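Local coordinates for trypsin-resistant surface T6 protein (Streptococcus pyogenes serotype M6, PDB 4P0D) that forms the backbone of the streptococcal surface pilus, its subunits probably joined head to tail by sortase and the fibre then attached to the cell wall, at residues N14-P19 with A143-P148; Y88-R91 with V95-A98; V192-N197 with P257-K262; Y319-R324 with F339-T344; V424-N429 with S437-N442. The protein carries 1 engineered substitution. One frame throughout, in Å; residues are numbered along the deposited sequence.

Contact 1: N14-P19 with A143-P148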
# COMPACT_ATOMS: atom_id res chain seq x y z
N ASN A 14 11.18 -12.62 -26.35
CA ASN A 14 10.32 -11.79 -25.51
C ASN A 14 10.56 -11.99 -24.02
O ASN A 14 9.63 -11.98 -23.21
CB ASN A 14 8.82 -12.00 -25.82
CG ASN A 14 7.96 -10.84 -25.34
OD1 ASN A 14 8.38 -9.68 -25.44
ND2 ASN A 14 6.77 -11.14 -24.80
N ILE A 15 11.83 -12.11 -23.65
CA ILE A 15 12.21 -12.27 -22.26
C ILE A 15 12.45 -10.89 -21.65
O ILE A 15 13.40 -10.19 -22.01
CB ILE A 15 13.47 -13.14 -22.11
CG1 ILE A 15 13.25 -14.50 -22.77
CG2 ILE A 15 13.82 -13.34 -20.63
CD1 ILE A 15 14.38 -15.50 -22.57
N GLU A 16 11.55 -10.50 -20.75
CA GLU A 16 11.61 -9.21 -20.09
C GLU A 16 11.89 -9.39 -18.61
O GLU A 16 11.52 -10.40 -18.02
CB GLU A 16 10.28 -8.49 -20.27
CG GLU A 16 9.99 -8.00 -21.68
CD GLU A 16 8.51 -7.63 -21.85
OE1 GLU A 16 7.62 -8.52 -21.84
OE2 GLU A 16 8.23 -6.44 -21.99
N GLY A 17 12.56 -8.43 -18.01
CA GLY A 17 12.72 -8.43 -16.58
C GLY A 17 13.83 -9.28 -16.06
O GLY A 17 13.98 -9.40 -14.87
N GLY A 18 14.64 -9.86 -16.96
CA GLY A 18 15.81 -10.64 -16.56
C GLY A 18 15.58 -11.82 -15.63
O GLY A 18 16.20 -11.92 -14.57
N PRO A 19 14.71 -12.76 -16.04
CA PRO A 19 14.47 -13.93 -15.21
C PRO A 19 15.58 -14.98 -15.35
O PRO A 19 16.44 -14.87 -16.21
CB PRO A 19 13.17 -14.48 -15.78
CG PRO A 19 13.27 -14.17 -17.24
CD PRO A 19 13.94 -12.82 -17.30
N ALA A 143 7.93 -16.01 -25.25
CA ALA A 143 7.58 -16.09 -23.86
C ALA A 143 6.37 -15.20 -23.64
O ALA A 143 6.19 -14.19 -24.34
CB ALA A 143 8.73 -15.67 -22.99
N LYS A 144 5.56 -15.60 -22.66
CA LYS A 144 4.36 -14.89 -22.27
C LYS A 144 4.36 -14.60 -20.77
O LYS A 144 4.46 -15.50 -19.94
CB LYS A 144 3.11 -15.66 -22.67
CG LYS A 144 1.82 -14.91 -22.33
CD LYS A 144 0.61 -15.52 -23.01
CE LYS A 144 -0.68 -15.15 -22.30
NZ LYS A 144 -1.85 -15.54 -23.12
N SER A 145 4.22 -13.32 -20.44
CA SER A 145 4.26 -12.89 -19.06
C SER A 145 3.23 -11.78 -18.80
O SER A 145 2.72 -11.16 -19.75
CB SER A 145 5.68 -12.39 -18.75
OG SER A 145 5.99 -11.25 -19.54
N SER A 146 2.93 -11.55 -17.53
CA SER A 146 2.09 -10.43 -17.09
C SER A 146 2.79 -9.67 -15.97
O SER A 146 3.62 -10.21 -15.24
CB SER A 146 0.71 -10.96 -16.65
OG SER A 146 0.82 -11.88 -15.58
N LEU A 147 2.49 -8.38 -15.86
CA LEU A 147 3.14 -7.52 -14.87
C LEU A 147 2.03 -6.92 -14.02
O LEU A 147 1.34 -6.02 -14.46
CB LEU A 147 3.97 -6.41 -15.55
CG LEU A 147 4.64 -5.35 -14.66
CD1 LEU A 147 5.63 -5.99 -13.70
CD2 LEU A 147 5.33 -4.29 -15.50
N PRO A 148 1.84 -7.45 -12.80
CA PRO A 148 0.85 -6.84 -11.93
C PRO A 148 1.25 -5.45 -11.45
O PRO A 148 2.41 -5.04 -11.59
CB PRO A 148 0.79 -7.82 -10.76
CG PRO A 148 1.22 -9.13 -11.34
CD PRO A 148 2.33 -8.73 -12.26
O HOH W 1 7.58 -11.27 -21.47
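N14 reaches across from the 14-19 loop and gives its side-chain amide to the backbone of A143. ND2 donates to A143 O at 3.1 Å with a nearly straight N-H...O angle of 168°. The acceptor lies in the amide plane of N14, while ND2 itself comes in tilted by 32° from the carbonyl plane of A143. What brings the amide there is chi1 of N14, -160°, which sets CG opposite the backbone N. Van der Waals contact is slight: the methyl CB of A143 lies 3.8 Å from N14 O. A143 is also backbone-bonded to T13, the residue before N14, within the parallel pairing of strands 7-13 and 139-155 in this Ig-like N-terminal domain, so the contact begins where that pairing runs out and the 14-19 loop lifts away. Further along, water takes over. A single water donates to N14 O and to E16 OE1, each at 2.8 Å, and accepts a short bond from S145 OG. The direct approach of E16 OE1 to S145 OG is 3.9 Å, too far for a bond, and the water fills the role of go-between. S145 OG has a second, stronger partner in R107 NH1, whose charge also forms a weak, long ion pair with E16 OE1. Around the bend, G17 O is held by T104 OG1 and E16 O by the hydroxyl of Y109.

Contact 2: Y88-R91 with V95-A98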
# COMPACT_ATOMS: atom_id res chain seq x y z
N TYR A 88 19.44 -22.43 -26.44
CA TYR A 88 19.96 -23.67 -25.89
C TYR A 88 20.21 -24.64 -27.05
O TYR A 88 19.37 -24.78 -27.95
CB TYR A 88 18.96 -24.24 -24.91
CG TYR A 88 19.36 -25.60 -24.42
CD1 TYR A 88 20.41 -25.74 -23.50
CD2 TYR A 88 18.75 -26.76 -24.91
CE1 TYR A 88 20.80 -26.99 -23.06
CE2 TYR A 88 19.14 -28.01 -24.47
CZ TYR A 88 20.15 -28.12 -23.54
OH TYR A 88 20.57 -29.36 -23.10
N ASN A 89 21.37 -25.29 -27.05
CA ASN A 89 21.73 -26.22 -28.11
C ASN A 89 21.42 -27.63 -27.63
O ASN A 89 22.16 -28.20 -26.82
CB ASN A 89 23.21 -26.13 -28.46
CG ASN A 89 23.58 -24.84 -29.16
OD1 ASN A 89 22.94 -24.42 -30.13
ND2 ASN A 89 24.63 -24.21 -28.70
N ALA A 90 20.31 -28.18 -28.11
CA ALA A 90 19.85 -29.49 -27.68
C ALA A 90 20.73 -30.54 -28.34
O ALA A 90 21.13 -30.37 -29.49
CB ALA A 90 18.40 -29.71 -28.08
N ARG A 91 21.04 -31.60 -27.60
CA ARG A 91 21.77 -32.74 -28.16
C ARG A 91 20.79 -33.88 -28.46
O ARG A 91 20.37 -34.60 -27.56
CB ARG A 91 22.83 -33.23 -27.19
CG ARG A 91 23.63 -34.40 -27.75
CD ARG A 91 24.44 -35.13 -26.69
NE ARG A 91 25.71 -34.45 -26.48
N VAL A 95 12.61 -33.25 -25.63
CA VAL A 95 11.44 -32.44 -25.28
C VAL A 95 11.70 -31.84 -23.91
O VAL A 95 12.11 -32.55 -23.00
CB VAL A 95 10.18 -33.31 -25.24
CG1 VAL A 95 8.92 -32.45 -25.16
CG2 VAL A 95 10.12 -34.22 -26.46
N TYR A 96 11.46 -30.54 -23.78
CA TYR A 96 11.73 -29.79 -22.55
C TYR A 96 10.54 -28.93 -22.11
O TYR A 96 9.76 -28.46 -22.90
CB TYR A 96 12.93 -28.83 -22.75
CG TYR A 96 14.25 -29.50 -23.04
CD1 TYR A 96 14.58 -29.89 -24.34
CD2 TYR A 96 15.18 -29.73 -22.03
CE1 TYR A 96 15.78 -30.49 -24.61
CE2 TYR A 96 16.39 -30.34 -22.29
CZ TYR A 96 16.68 -30.71 -23.59
OH TYR A 96 17.88 -31.31 -23.86
N ILE A 97 10.46 -28.70 -20.81
CA ILE A 97 9.64 -27.63 -20.26
C ILE A 97 10.61 -26.55 -19.81
O ILE A 97 11.54 -26.83 -19.07
CB ILE A 97 8.84 -28.10 -19.03
CG1 ILE A 97 7.81 -29.16 -19.45
CG2 ILE A 97 8.15 -26.93 -18.34
CD1 ILE A 97 6.81 -28.70 -20.49
N ALA A 98 10.38 -25.31 -20.26
CA ALA A 98 11.16 -24.19 -19.78
C ALA A 98 10.33 -23.40 -18.77
O ALA A 98 9.17 -23.10 -19.03
CB ALA A 98 11.59 -23.31 -20.94
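Y88 turns the edge of its ring to the face of Y96. The two phenols form a T-shaped pair, their centroids 5.4 Å apart and their planes at 69°, and the side chains cross at about a right angle. The CE2 corner of Y88 does the touching: CE2 comes to 3.8 Å from Y96 CZ, close to the hydroxyl end of that ring. In return, Y96 OH sits at the edge of the Y88 ring, near its plane. The two hydroxyls therefore end up side by side, and a weak hydrogen bond of 3.4 Å joins Y88 OH to Y96 OH. Different first torsions make this possible. Y88 turns CG away from its main-chain nitrogen (chi1 174°), whereas Y96 turns it away from the carbonyl carbon (chi1 -63°), and each ring is thereby carried into the space between the strands. A90, two residues on from Y88 and on the same side of its strand, adds a loose apolar touch, CB to Y96 CE1 at 4.4 Å, at a slant to the ring. This is core packing of the N-terminal Ig-like domain. L23 of strand 20-31 touches both tyrosines, and L10 of strand 7-13 touches A90 and Y96. Strand 86-91 pairs with 7-13, while strand 94-101 runs between 20-31 and 108-116, so the short turn after R91 takes the chain from one side of the core to the other.

Contact 3: V192-N197 with P257-K262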
# COMPACT_ATOMS: atom_id res chain seq x y z
N VAL A 192 -3.62 -14.19 -4.89
CA VAL A 192 -4.11 -12.83 -5.18
C VAL A 192 -4.46 -12.23 -3.82
O VAL A 192 -5.56 -12.46 -3.34
CB VAL A 192 -5.41 -12.83 -6.01
CG1 VAL A 192 -5.85 -11.40 -6.34
CG2 VAL A 192 -5.28 -13.63 -7.28
N TYR A 193 -3.54 -11.50 -3.20
CA TYR A 193 -3.65 -11.16 -1.79
C TYR A 193 -3.30 -9.68 -1.52
O TYR A 193 -2.19 -9.25 -1.83
CB TYR A 193 -2.70 -12.06 -1.02
CG TYR A 193 -2.81 -12.10 0.48
CD1 TYR A 193 -2.43 -11.02 1.26
CD2 TYR A 193 -3.22 -13.27 1.13
CE1 TYR A 193 -2.49 -11.07 2.64
CE2 TYR A 193 -3.30 -13.33 2.51
CZ TYR A 193 -2.92 -12.23 3.26
OH TYR A 193 -2.98 -12.29 4.62
N VAL A 194 -4.22 -8.94 -0.91
CA VAL A 194 -4.06 -7.49 -0.70
C VAL A 194 -3.96 -7.14 0.80
O VAL A 194 -4.70 -7.69 1.64
CB VAL A 194 -5.17 -6.69 -1.43
CG1 VAL A 194 -5.03 -5.19 -1.18
CG2 VAL A 194 -5.12 -7.00 -2.93
N SER A 195 -3.00 -6.27 1.13
CA SER A 195 -2.80 -5.80 2.50
C SER A 195 -2.59 -4.29 2.56
O SER A 195 -2.11 -3.68 1.60
CB SER A 195 -1.59 -6.48 3.15
OG SER A 195 -1.51 -7.87 2.85
N ASP A 196 -2.97 -3.70 3.69
CA ASP A 196 -2.51 -2.36 4.06
C ASP A 196 -2.41 -2.29 5.56
O ASP A 196 -3.09 -3.04 6.28
CB ASP A 196 -3.45 -1.29 3.50
CG ASP A 196 -2.79 0.09 3.37
OD1 ASP A 196 -1.67 0.30 3.85
OD2 ASP A 196 -3.43 1.00 2.81
N ASN A 197 -1.51 -1.44 6.03
CA ASN A 197 -1.45 -1.08 7.44
C ASN A 197 -1.15 0.41 7.55
O ASN A 197 -0.24 0.93 6.92
CB ASN A 197 -0.39 -1.90 8.18
CG ASN A 197 -0.61 -1.92 9.71
OD1 ASN A 197 -1.70 -2.19 10.20
ND2 ASN A 197 0.45 -1.65 10.45
N PRO A 257 -11.01 -6.22 -8.80
CA PRO A 257 -11.86 -5.50 -7.87
C PRO A 257 -11.23 -4.16 -7.50
O PRO A 257 -10.02 -4.00 -7.67
CB PRO A 257 -11.90 -6.42 -6.66
CG PRO A 257 -10.58 -7.10 -6.68
CD PRO A 257 -10.26 -7.30 -8.13
N ASN A 258 -12.04 -3.21 -7.06
CA ASN A 258 -11.58 -1.91 -6.61
C ASN A 258 -11.92 -1.81 -5.11
O ASN A 258 -13.05 -2.10 -4.71
CB ASN A 258 -12.27 -0.81 -7.43
CG ASN A 258 -11.86 -0.85 -8.90
OD1 ASN A 258 -10.67 -1.01 -9.23
ND2 ASN A 258 -12.83 -0.73 -9.80
N ILE A 259 -10.92 -1.47 -4.29
CA ILE A 259 -11.05 -1.52 -2.85
C ILE A 259 -11.02 -0.09 -2.31
O ILE A 259 -10.18 0.70 -2.71
CB ILE A 259 -9.88 -2.35 -2.23
CG1 ILE A 259 -9.83 -3.76 -2.83
CG2 ILE A 259 -9.98 -2.43 -0.71
CD1 ILE A 259 -8.76 -4.63 -2.21
N SER A 260 -11.93 0.22 -1.39
CA SER A 260 -11.92 1.50 -0.71
C SER A 260 -11.98 1.33 0.80
O SER A 260 -12.50 0.32 1.30
CB SER A 260 -13.07 2.37 -1.22
OG SER A 260 -12.80 2.66 -2.56
N TYR A 261 -11.43 2.29 1.52
CA TYR A 261 -11.49 2.29 2.98
C TYR A 261 -11.11 3.65 3.54
O TYR A 261 -10.58 4.50 2.84
CB TYR A 261 -10.60 1.19 3.57
CG TYR A 261 -9.23 1.08 2.95
CD1 TYR A 261 -9.03 0.36 1.77
CD2 TYR A 261 -8.13 1.68 3.55
CE1 TYR A 261 -7.77 0.25 1.20
CE2 TYR A 261 -6.87 1.58 2.99
CZ TYR A 261 -6.68 0.86 1.83
OH TYR A 261 -5.41 0.76 1.31
N LYS A 262 -11.42 3.85 4.81
CA LYS A 262 -11.20 5.13 5.44
C LYS A 262 -10.38 5.01 6.68
O LYS A 262 -10.38 3.97 7.32
CB LYS A 262 -12.54 5.72 5.83
CG LYS A 262 -13.39 6.16 4.66
CD LYS A 262 -14.71 6.64 5.23
CE LYS A 262 -15.65 7.18 4.19
NZ LYS A 262 -16.88 7.59 4.95
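A buried, side-chain-only contact joins strands 192-197 and 258-265 across the interior of the middle domain, whose sequence belongs to the Cna-B-like pilin family. The backbones face one another at sandwich spacing, with 9.4 Å between V194 CA and I259 CA, and two pairs of side chains bridge them. The polar pair is the tighter. Y261 OH donates to D196 OD2 in a very short bond of 2.5 Å, a length not to be pressed, the carboxylate and the ring standing almost upright to each other at 80°. OD2 lies at the rim of the phenol near its plane, beyond the hydroxyl. Y261 gets there by swinging CG between its backbone N and carbonyl carbon (chi1 44°), which points the ring at strand 192-197. The carboxylate is gripped at both ends: OD2 also meets K152 NZ, and OD1 takes the backbone N of K279 as well as a weak bond from N197 N, which should fix its rotation. In pilin domains of this kind an acidic residue assists formation of internal Lys-Asn isopeptide bonds, and D196, bonded to K152 NZ and touching N278, could probably act in that way. Next to it, V194 and I259 meet tip to tip, CG1 to CD1 at 3.9 Å. F243 of strand 242-247 sets its ring edge-to-face with Y261. L176 of strand 171-179 touches both V194 and Y261, L209 of strand 202-213 packs on I259 and Y261, and F282 of strand 276-285 lies against V194.

Contact 4: Y319-R324 with F339-T344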
# COMPACT_ATOMS: atom_id res chain seq x y z
N TYR A 319 0.87 19.91 10.14
CA TYR A 319 1.72 20.91 10.77
C TYR A 319 1.10 21.34 12.09
O TYR A 319 -0.05 21.00 12.40
CB TYR A 319 1.82 22.15 9.87
CG TYR A 319 2.14 21.81 8.42
CD1 TYR A 319 3.37 21.27 8.07
CD2 TYR A 319 1.19 22.01 7.42
CE1 TYR A 319 3.66 20.93 6.75
CE2 TYR A 319 1.48 21.68 6.09
CZ TYR A 319 2.71 21.14 5.76
OH TYR A 319 2.99 20.80 4.45
N GLN A 320 1.85 22.12 12.86
CA GLN A 320 1.33 22.68 14.08
C GLN A 320 1.68 24.14 14.17
O GLN A 320 2.72 24.57 13.66
CB GLN A 320 1.80 21.89 15.29
CG GLN A 320 3.30 21.78 15.45
CD GLN A 320 3.71 20.77 16.50
OE1 GLN A 320 2.93 19.89 16.88
NE2 GLN A 320 4.94 20.87 16.95
N ILE A 321 0.79 24.90 14.79
CA ILE A 321 0.95 26.34 14.94
C ILE A 321 1.48 26.65 16.34
O ILE A 321 0.98 26.13 17.32
CB ILE A 321 -0.37 27.07 14.70
CG1 ILE A 321 -0.91 26.75 13.31
CG2 ILE A 321 -0.19 28.59 14.85
CD1 ILE A 321 -2.28 27.29 13.03
N ALA A 322 2.46 27.54 16.39
CA ALA A 322 3.09 27.96 17.63
C ALA A 322 3.23 29.48 17.63
O ALA A 322 3.31 30.11 16.58
CB ALA A 322 4.46 27.29 17.78
N PHE A 323 3.24 30.06 18.82
CA PHE A 323 3.44 31.50 18.96
C PHE A 323 3.98 31.79 20.36
O PHE A 323 3.97 30.93 21.24
CB PHE A 323 2.13 32.25 18.73
CG PHE A 323 1.03 31.89 19.70
CD1 PHE A 323 0.95 32.51 20.94
CD2 PHE A 323 0.08 30.92 19.38
CE1 PHE A 323 -0.04 32.19 21.83
CE2 PHE A 323 -0.94 30.61 20.27
CZ PHE A 323 -0.99 31.24 21.50
N ARG A 324 4.46 33.01 20.56
CA ARG A 324 4.93 33.41 21.86
C ARG A 324 4.18 34.64 22.35
O ARG A 324 3.94 35.58 21.58
CB ARG A 324 6.44 33.67 21.84
CG ARG A 324 7.04 33.73 23.23
CD ARG A 324 8.52 34.09 23.17
NE ARG A 324 9.22 33.55 24.32
CZ ARG A 324 10.51 33.77 24.59
NH1 ARG A 324 11.26 34.53 23.77
NH2 ARG A 324 11.06 33.23 25.67
N PHE A 339 -5.52 31.11 24.56
CA PHE A 339 -5.80 31.48 23.18
C PHE A 339 -6.63 30.42 22.49
O PHE A 339 -6.45 29.23 22.74
CB PHE A 339 -4.50 31.65 22.39
CG PHE A 339 -3.83 32.96 22.63
CD1 PHE A 339 -3.03 33.15 23.75
CD2 PHE A 339 -4.03 34.03 21.77
CE1 PHE A 339 -2.42 34.38 23.98
CE2 PHE A 339 -3.42 35.25 21.99
CZ PHE A 339 -2.61 35.42 23.11
N GLY A 340 -7.53 30.88 21.63
CA GLY A 340 -8.18 30.04 20.65
C GLY A 340 -7.45 30.09 19.31
O GLY A 340 -6.87 31.11 18.94
N VAL A 341 -7.46 28.97 18.61
CA VAL A 341 -6.92 28.88 17.27
C VAL A 341 -8.08 28.49 16.37
O VAL A 341 -8.69 27.46 16.60
CB VAL A 341 -5.84 27.79 17.19
CG1 VAL A 341 -5.45 27.53 15.74
CG2 VAL A 341 -4.67 28.17 18.07
N TYR A 342 -8.38 29.32 15.37
CA TYR A 342 -9.53 29.13 14.51
C TYR A 342 -9.07 28.89 13.09
O TYR A 342 -7.98 29.33 12.72
CB TYR A 342 -10.44 30.36 14.56
CG TYR A 342 -10.83 30.72 15.96
CD1 TYR A 342 -9.92 31.33 16.79
CD2 TYR A 342 -12.10 30.42 16.47
CE1 TYR A 342 -10.23 31.65 18.09
CE2 TYR A 342 -12.42 30.73 17.78
CZ TYR A 342 -11.47 31.34 18.58
OH TYR A 342 -11.71 31.68 19.89
N ASP A 343 -9.88 28.17 12.32
CA ASP A 343 -9.63 28.02 10.91
C ASP A 343 -10.11 29.27 10.19
O ASP A 343 -10.63 30.19 10.82
CB ASP A 343 -10.28 26.73 10.35
CG ASP A 343 -11.81 26.80 10.21
OD1 ASP A 343 -12.42 27.89 10.22
OD2 ASP A 343 -12.41 25.72 10.08
N THR A 344 -9.92 29.29 8.88
CA THR A 344 -10.25 30.47 8.07
C THR A 344 -11.72 30.90 8.15
O THR A 344 -12.04 32.08 8.01
CB THR A 344 -9.85 30.22 6.60
OG1 THR A 344 -9.82 31.47 5.90
CG2 THR A 344 -10.80 29.25 5.91
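F339 and V341 pack against F323 and I321 just ahead of a gripped polar atom, D343 OD1, which receives two hydrogen bonds, from S345 OG and from the backbone N of K347. The contact itself is wholly apolar. F323 points an edge at the face of F339, the ring centroids 4.8 Å apart and the planes inclined at 63°. It is the far end of the F323 ring that lands: CZ comes to 3.5 Å from F339 CG, while CE1 rides 3.7 Å above the F339 plane, out toward the rim. CZ also reaches F339 CB at 3.6 Å, so the ring is wedged over the root of its partner as much as over its face. For F323 this depends on a first torsion of 61°, with CG between the backbone N and the carbonyl carbon, which points the ring toward F339. F339 holds CG opposite its carbonyl carbon instead and offers the ring broadside. Two residues along each strand, I321 and V341 make a lighter touch, CD1 to CG1 at 4.2 Å, the branches meeting at a slant. The strands belong to the two facing sheets of the prealbumin-like C-terminal domain. Strand 320-327 runs between 359-361 and 470-479, and A360 and L473 from these touch F323. On the other side, strand 338-343 lies between 348-353 and 368-376, the latter supplying I372 against F339 and Y370 against I321.

Contact 5: V424-N429 with S437-N442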
# COMPACT_ATOMS: atom_id res chain seq x y z
N VAL A 424 -15.85 21.79 19.21
CA VAL A 424 -14.70 21.65 18.32
C VAL A 424 -14.80 20.44 17.38
O VAL A 424 -14.12 20.41 16.36
CB VAL A 424 -13.37 21.63 19.09
CG1 VAL A 424 -13.15 22.97 19.78
CG2 VAL A 424 -13.30 20.48 20.09
N GLY A 425 -15.63 19.46 17.72
CA GLY A 425 -15.87 18.35 16.84
C GLY A 425 -16.87 17.36 17.39
O GLY A 425 -17.83 17.75 18.09
N TRP A 426 -16.64 16.09 17.08
CA TRP A 426 -17.54 15.00 17.45
C TRP A 426 -16.78 13.80 18.01
O TRP A 426 -15.63 13.55 17.64
CB TRP A 426 -18.34 14.56 16.22
CG TRP A 426 -19.18 15.67 15.63
CD1 TRP A 426 -18.86 16.48 14.58
CD2 TRP A 426 -20.48 16.07 16.06
NE1 TRP A 426 -19.88 17.37 14.33
CE2 TRP A 426 -20.89 17.13 15.22
CE3 TRP A 426 -21.36 15.63 17.07
CZ2 TRP A 426 -22.13 17.78 15.37
CZ3 TRP A 426 -22.60 16.28 17.21
CH2 TRP A 426 -22.96 17.34 16.37
N LEU A 427 -17.46 13.04 18.86
CA LEU A 427 -16.92 11.82 19.43
C LEU A 427 -17.82 10.65 19.08
O LEU A 427 -19.03 10.74 19.23
CB LEU A 427 -16.83 11.95 20.96
CG LEU A 427 -15.74 12.91 21.47
CD1 LEU A 427 -15.94 13.26 22.93
CD2 LEU A 427 -14.36 12.29 21.25
N LYS A 428 -17.23 9.57 18.58
CA LYS A 428 -17.96 8.34 18.29
C LYS A 428 -17.11 7.14 18.67
O LYS A 428 -16.04 6.94 18.09
CB LYS A 428 -18.30 8.26 16.80
CG LYS A 428 -19.20 7.08 16.46
CD LYS A 428 -19.46 6.99 14.98
CE LYS A 428 -20.18 5.71 14.63
NZ LYS A 428 -20.31 5.60 13.15
N ASN A 429 -17.60 6.34 19.62
CA ASN A 429 -16.85 5.17 20.13
C ASN A 429 -15.41 5.51 20.51
O ASN A 429 -14.48 4.82 20.09
CB ASN A 429 -16.82 4.06 19.09
CG ASN A 429 -18.21 3.59 18.71
OD1 ASN A 429 -19.11 3.53 19.55
ND2 ASN A 429 -18.39 3.27 17.43
N SER A 437 -15.80 16.30 9.37
CA SER A 437 -15.87 14.85 9.24
C SER A 437 -16.92 14.25 10.18
O SER A 437 -16.76 13.13 10.66
CB SER A 437 -14.49 14.24 9.49
OG SER A 437 -13.67 14.39 8.35
N ARG A 438 -17.99 14.99 10.44
CA ARG A 438 -19.08 14.50 11.30
C ARG A 438 -19.59 13.14 10.82
O ARG A 438 -20.07 13.04 9.68
CB ARG A 438 -20.23 15.52 11.31
CG ARG A 438 -21.38 15.12 12.22
CD ARG A 438 -22.52 16.10 12.08
NE ARG A 438 -23.57 15.88 13.07
CZ ARG A 438 -24.55 16.76 13.31
NH1 ARG A 438 -24.61 17.90 12.64
NH2 ARG A 438 -25.47 16.50 14.23
N PRO A 439 -19.43 12.08 11.65
CA PRO A 439 -19.81 10.75 11.22
C PRO A 439 -21.28 10.47 11.49
O PRO A 439 -21.96 11.24 12.18
CB PRO A 439 -18.93 9.85 12.10
CG PRO A 439 -18.84 10.60 13.39
CD PRO A 439 -18.83 12.06 13.01
N THR A 440 -21.76 9.37 10.92
CA THR A 440 -23.15 8.96 11.11
C THR A 440 -23.29 8.09 12.37
O THR A 440 -22.29 7.58 12.89
CB THR A 440 -23.62 8.16 9.89
OG1 THR A 440 -22.81 6.98 9.75
CG2 THR A 440 -23.46 8.99 8.63
N GLY A 441 -24.52 7.90 12.83
CA GLY A 441 -24.80 7.07 14.02
C GLY A 441 -25.65 7.85 15.00
O GLY A 441 -25.66 9.07 14.97
N ASN A 442 -26.37 7.14 15.88
CA ASN A 442 -27.26 7.80 16.84
C ASN A 442 -26.55 8.06 18.17
O ASN A 442 -27.14 8.62 19.09
CB ASN A 442 -28.52 6.97 17.06
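The loop that follows a small beta hairpin, strands 425-428 and 431-434, folds back over the first strand here and is gripped by W426 and K428. R438 lies lengthwise over one face of the W426 indole. Its CG makes a CH-pi contact with the five-membered ring, 3.6 Å from the centroid and 18° off the normal, and the extended chain then carries the guanidinium out over the CZ2-CH2 edge of the six-membered ring. That group lies nearly flat on the indole, the planes only 16° apart, with W426 CZ2 3.3 Å from R438 NE and under the middle of the guanidinium. The full length of the arginine is used because a chi1 of -178° swings CG clear of the main-chain nitrogen and the chain stays straight from there to NE. P439 fills the corner next to it: CD approaches W426 CB at 4.1 Å, and CG lies 4.0 Å from K428 CD as proline and lysine slide past each other in opposite directions. K428 also runs out fully extended, and NZ donates a hydrogen bond to T440 O, 2.8 Å long. V444 backs W426, K428 and P439, and Y433 touches K428 and P439 from the second hairpin strand. Just upstream, V424 and G425 both face A447 of strand 445-451, the mark of a classic beta bulge leading into an antiparallel hairpin.

In the fold
The contacts follow the long axis of the pilin subunit, and contacts 2 and 4, with centres about 72 Å apart, are the most widely separated. Contact 2 is nested in the chain loop closed by contact 1; both belong to the N-terminal Ig-like domain, and the calcium ion bound at S82 and T85 lies about 12 Å from the side chain of N14 and about 11 Å from that of Y88. Strand 139-155 links this domain to the middle one: it carries A143 and S145 of contact 1 and also K152, which meets D196 of contact 3. Beyond, contact 4 lies in the C-terminal domain. Contact 5 comes within about 8 Å of contact 3 and 7 Å of contact 4, nearest atoms, without touching either.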